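Long-range contacts in group 3 allergen SMIPP-S YvT004A06 (Sarcoptes scabiei type hominis, PDB 3H7T), which has the fold of a trypsin-like serine protease but, as an inactivated paralogue of that family, probably lacks its proteolytic activity: residues Glu178-Tyr183 and Phe210-Leu215; Thr118-Ser123 and Phe144-Arg149. One frame throughout, in Å; residues are numbered along the deposited sequence.

Overall arrangement
Both contacts belong to the C-terminal half of a chymotrypsin-type double barrel, and their centres lie about 9 Å apart on the same side of the chain's centre. They follow one another in sequence: contact 2, between strands 119-124 and 140-147, is complete before contact 1 joins the loop at 178-183 to strand 212-216. The strands belong to one curled antiparallel sheet. Phe144 is the bridge between the contacts: its ring meets that of Phe214 edge-to-face, while its CE2 lies 3.5 Å from Thr179 CG2. The loop, which in active relatives lines the substrate pocket, thus packs on the same hydrophobic layer that the paired strands build.

Contact 1: residues Glu178-Tyr183 and Phe210-Leu215; sequences ETYIGY and FPSVFL. With ZN (zinc ion), chain F.
Ile181 and Ser212 join two segments that, in trypsin-like proteases, help to form the walls of the S1 specificity pocket; here they pack against each other in the interior. The one hydrogen bond between them runs from Ile181 N to Ser212 OG, 2.9 Å long and almost perfectly straight at 178°. With OG anti to its own carbonyl carbon (chi1 -63°), the serine hydroxyl reaches across to the loop and receives this N-H.

Apolar packing flanks the bond. Ile181 CG1 lies 3.6 Å from Ser212 CB and 3.8 Å from Phe214 CZ, and Ile181 CD1 adds a second touch at the outer end of the phenylalanine ring, the two side chains crossing at a slant. Phe170 lies against the Phe214 ring, their planes nearly parallel.

Tyr180 works through its rim: Phe210 O sits near the ring plane, 3.5 Å from Tyr180 CE1. The phenol OH donates a short bond of 2.5 Å to Glu178 OE1, on the syn side of the carboxylate and 34° out of its plane. Tyr180 is thus placed as a second-shell residue and probably helps to hold the carboxylate of this zinc ligand. Glu209 also binds this zinc ion, and the coordination includes a water 2.0 Å from the metal; Glu178 OE2 lies 2.6 Å from the zinc ion, a longer bond than that of the water.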
# COMPACT_ATOMS: atom_id res chain seq x y z
N GLU A 178 5.72 8.18 -16.44
CA GLU A 178 4.54 7.52 -17.01
C GLU A 178 4.26 6.22 -16.23
O GLU A 178 4.07 5.14 -16.80
CB GLU A 178 4.69 7.29 -18.52
CG GLU A 178 3.42 7.58 -19.32
CD GLU A 178 2.90 9.00 -19.15
OE1 GLU A 178 1.89 9.17 -18.45
OE2 GLU A 178 3.49 9.94 -19.71
N THR A 179 4.24 6.35 -14.91
CA THR A 179 4.11 5.23 -13.99
C THR A 179 3.06 5.62 -12.94
O THR A 179 3.14 6.70 -12.38
CB THR A 179 5.49 4.93 -13.31
OG1 THR A 179 6.44 4.59 -14.32
CG2 THR A 179 5.40 3.79 -12.36
N TYR A 180 2.07 4.76 -12.71
CA TYR A 180 0.93 5.11 -11.86
C TYR A 180 0.40 3.93 -11.05
O TYR A 180 0.49 2.77 -11.48
CB TYR A 180 -0.24 5.66 -12.70
CG TYR A 180 0.11 6.80 -13.64
CD1 TYR A 180 -0.01 8.12 -13.23
CD2 TYR A 180 0.53 6.55 -14.96
CE1 TYR A 180 0.30 9.17 -14.09
CE2 TYR A 180 0.85 7.59 -15.82
CZ TYR A 180 0.73 8.90 -15.38
OH TYR A 180 1.03 9.95 -16.22
N ILE A 181 -0.16 4.24 -9.88
CA ILE A 181 -0.93 3.28 -9.10
C ILE A 181 -2.24 3.01 -9.86
O ILE A 181 -2.93 3.95 -10.27
CB ILE A 181 -1.18 3.84 -7.67
CG1 ILE A 181 0.14 3.81 -6.87
CG2 ILE A 181 -2.33 3.11 -6.93
CD1 ILE A 181 0.71 2.38 -6.62
N GLY A 182 -2.55 1.73 -10.09
CA GLY A 182 -3.79 1.34 -10.75
C GLY A 182 -4.87 0.93 -9.77
O GLY A 182 -4.62 0.84 -8.57
N TYR A 183 -6.08 0.71 -10.27
CA TYR A 183 -7.20 0.22 -9.45
C TYR A 183 -6.82 -1.16 -8.94
O TYR A 183 -6.40 -2.00 -9.71
CB TYR A 183 -8.50 0.16 -10.27
CG TYR A 183 -9.72 -0.29 -9.49
CD1 TYR A 183 -10.45 0.62 -8.72
CD2 TYR A 183 -10.16 -1.62 -9.53
CE1 TYR A 183 -11.58 0.22 -8.01
CE2 TYR A 183 -11.30 -2.03 -8.82
CZ TYR A 183 -12.00 -1.10 -8.06
OH TYR A 183 -13.11 -1.48 -7.35
N PHE A 210 -1.14 12.94 -13.03
CA PHE A 210 -0.80 13.43 -11.71
C PHE A 210 0.02 12.35 -11.02
O PHE A 210 -0.19 11.16 -11.28
CB PHE A 210 -2.05 13.76 -10.88
CG PHE A 210 -2.92 14.85 -11.48
CD1 PHE A 210 -2.88 16.14 -10.98
CD2 PHE A 210 -3.78 14.57 -12.55
CE1 PHE A 210 -3.69 17.15 -11.52
CE2 PHE A 210 -4.58 15.58 -13.10
CZ PHE A 210 -4.52 16.87 -12.58
N PRO A 211 0.97 12.74 -10.14
CA PRO A 211 1.70 11.73 -9.38
C PRO A 211 0.76 10.92 -8.50
O PRO A 211 -0.26 11.43 -8.05
CB PRO A 211 2.62 12.57 -8.49
CG PRO A 211 2.79 13.85 -9.19
CD PRO A 211 1.48 14.10 -9.90
N SER A 212 1.11 9.66 -8.25
CA SER A 212 0.35 8.83 -7.34
C SER A 212 0.65 9.19 -5.87
O SER A 212 1.69 9.77 -5.57
CB SER A 212 0.62 7.34 -7.60
OG SER A 212 0.20 7.00 -8.91
N VAL A 213 -0.25 8.80 -4.97
CA VAL A 213 -0.14 9.19 -3.57
C VAL A 213 0.12 7.98 -2.67
O VAL A 213 -0.53 6.93 -2.79
CB VAL A 213 -1.41 9.98 -3.13
CG1 VAL A 213 -1.44 10.25 -1.62
CG2 VAL A 213 -1.49 11.29 -3.92
N PHE A 214 1.06 8.15 -1.74
CA PHE A 214 1.52 7.09 -0.88
C PHE A 214 1.52 7.58 0.55
O PHE A 214 2.10 8.63 0.85
CB PHE A 214 2.96 6.69 -1.24
CG PHE A 214 3.10 6.05 -2.60
CD1 PHE A 214 3.14 4.66 -2.71
CD2 PHE A 214 3.23 6.83 -3.76
CE1 PHE A 214 3.27 4.05 -3.97
CE2 PHE A 214 3.36 6.23 -5.01
CZ PHE A 214 3.38 4.83 -5.11
N LEU A 215 0.93 6.80 1.45
CA LEU A 215 1.05 7.10 2.87
C LEU A 215 2.53 7.13 3.24
O LEU A 215 3.30 6.23 2.90
CB LEU A 215 0.32 6.07 3.73
CG LEU A 215 0.33 6.40 5.22
CD1 LEU A 215 -1.07 6.82 5.65
CD2 LEU A 215 0.84 5.22 6.03
ZN ZN F . 1.34 11.20 -20.34
O HOH W 1 1.95 13.02 -20.81

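Contact 2: residues Thr118-Ser123 and Phe144-Arg149; sequences TSVLVS and FTVVDR
Val146 N donates to Thr118 O across 2.8 Å, nearly straight at 176°, where the antiparallel strands 119-124 and 140-147 of the C-terminal barrel come together. Farther along, Val120 and Phe144 form a hydrogen-bonded pair: Val120 N reaches Phe144 O at 3.0 Å, the donor tilted 24° from the carbonyl plane, and Phe144 N returns a bond of 2.9 Å to Val120 O. Between these links Ser119 and Thr145 make a non-hydrogen-bonded pair, with a CA-H...O contact from Ser119 CA to Phe144 O.

The hydroxyls of that pair share a water, which lies 2.5 Å from Ser119 OG and donates to Thr145 OG1 at 3.0 Å. Thr145 OG1 is also bonded to Asp177, and Thr118 OG1 to Glu115 O and to the side-chain NE2 of Gln192.

Packing occupies the face that carries Val120 and Phe144. Val122 CG2 presses on Phe144 CD2 at 3.5 Å, the valine standing roughly at right angles to the phenylalanine. Val120 divides its branches: CG2, set between its own backbone N and carbonyl carbon, touches Phe144 CB at 3.8 Å, whereas CG1 meets Val146 CG2 at 3.9 Å. Within the two bridged pairs the chemistry thus sorts by face: the hydroxyls of Ser119 and Thr145 and their water on one, the hydrocarbon of Val120 and Phe144 on the other, with the backbone bonds fixing the strand register between them.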
# COMPACT_ATOMS: atom_id res chain seq x y z
N THR A 118 14.52 10.75 -5.85
CA THR A 118 14.87 9.36 -5.51
C THR A 118 13.72 8.46 -5.96
O THR A 118 12.66 8.97 -6.36
CB THR A 118 15.20 9.16 -4.02
OG1 THR A 118 14.01 9.25 -3.23
CG2 THR A 118 16.22 10.19 -3.54
N SER A 119 13.95 7.15 -5.91
CA SER A 119 12.97 6.16 -6.37
C SER A 119 12.53 5.22 -5.25
O SER A 119 13.33 4.83 -4.39
CB SER A 119 13.54 5.33 -7.51
OG SER A 119 13.64 6.08 -8.70
N VAL A 120 11.25 4.86 -5.28
CA VAL A 120 10.69 3.84 -4.40
C VAL A 120 10.25 2.66 -5.24
O VAL A 120 9.68 2.82 -6.34
CB VAL A 120 9.50 4.36 -3.52
CG1 VAL A 120 9.97 5.48 -2.56
CG2 VAL A 120 8.33 4.84 -4.38
N LEU A 121 10.53 1.47 -4.73
CA LEU A 121 10.11 0.24 -5.39
C LEU A 121 8.70 -0.13 -4.94
O LEU A 121 8.46 -0.35 -3.75
CB LEU A 121 11.10 -0.89 -5.05
CG LEU A 121 10.71 -2.29 -5.55
CD1 LEU A 121 10.71 -2.33 -7.09
CD2 LEU A 121 11.63 -3.36 -4.98
N VAL A 122 7.78 -0.21 -5.89
CA VAL A 122 6.37 -0.46 -5.62
C VAL A 122 5.96 -1.74 -6.35
O VAL A 122 6.42 -2.00 -7.45
CB VAL A 122 5.48 0.72 -6.11
CG1 VAL A 122 3.97 0.44 -5.90
CG2 VAL A 122 5.91 2.03 -5.46
N SER A 123 5.10 -2.54 -5.72
CA SER A 123 4.73 -3.83 -6.27
C SER A 123 3.31 -4.19 -5.87
O SER A 123 2.90 -3.97 -4.72
CB SER A 123 5.72 -4.91 -5.81
OG SER A 123 5.79 -4.96 -4.40
N PHE A 144 8.98 4.16 -8.83
CA PHE A 144 8.28 5.44 -8.90
C PHE A 144 9.24 6.52 -8.43
O PHE A 144 9.76 6.45 -7.29
CB PHE A 144 7.08 5.44 -7.94
CG PHE A 144 5.86 4.71 -8.44
CD1 PHE A 144 4.65 5.39 -8.60
CD2 PHE A 144 5.89 3.33 -8.69
CE1 PHE A 144 3.50 4.74 -9.03
CE2 PHE A 144 4.74 2.65 -9.12
CZ PHE A 144 3.54 3.36 -9.31
N THR A 145 9.45 7.54 -9.26
CA THR A 145 10.27 8.70 -8.88
C THR A 145 9.50 9.63 -7.96
O THR A 145 8.40 10.08 -8.29
CB THR A 145 10.77 9.49 -10.10
OG1 THR A 145 11.31 8.58 -11.06
CG2 THR A 145 11.87 10.48 -9.69
N VAL A 146 10.10 9.92 -6.81
CA VAL A 146 9.48 10.76 -5.79
C VAL A 146 9.40 12.22 -6.26
O VAL A 146 10.38 12.80 -6.73
CB VAL A 146 10.21 10.61 -4.41
CG1 VAL A 146 9.71 11.65 -3.40
CG2 VAL A 146 10.01 9.18 -3.85
N VAL A 147 8.20 12.79 -6.15
CA VAL A 147 7.94 14.16 -6.56
C VAL A 147 7.86 15.02 -5.29
O VAL A 147 7.20 14.64 -4.32
CB VAL A 147 6.60 14.25 -7.34
CG1 VAL A 147 6.23 15.70 -7.66
CG2 VAL A 147 6.67 13.41 -8.64
N ASP A 148 8.51 16.17 -5.32
CA ASP A 148 8.44 17.15 -4.23
C ASP A 148 7.00 17.42 -3.77
O ASP A 148 6.14 17.73 -4.60
CB ASP A 148 9.09 18.46 -4.68
CG ASP A 148 9.07 19.50 -3.60
OD1 ASP A 148 9.91 19.41 -2.67
OD2 ASP A 148 8.21 20.40 -3.66
N ARG A 149 6.75 17.29 -2.47
CA ARG A 149 5.38 17.47 -1.92
C ARG A 149 4.70 18.79 -2.31
O ARG A 149 3.55 18.78 -2.74
CB ARG A 149 5.37 17.30 -0.40
CG ARG A 149 3.97 17.40 0.22
CD ARG A 149 3.95 17.02 1.70
NE ARG A 149 4.37 15.63 1.94
CZ ARG A 149 5.57 15.28 2.41
NH1 ARG A 149 6.48 16.21 2.68
NH2 ARG A 149 5.87 14.01 2.60
O HOH W 2 12.02 5.72 -10.54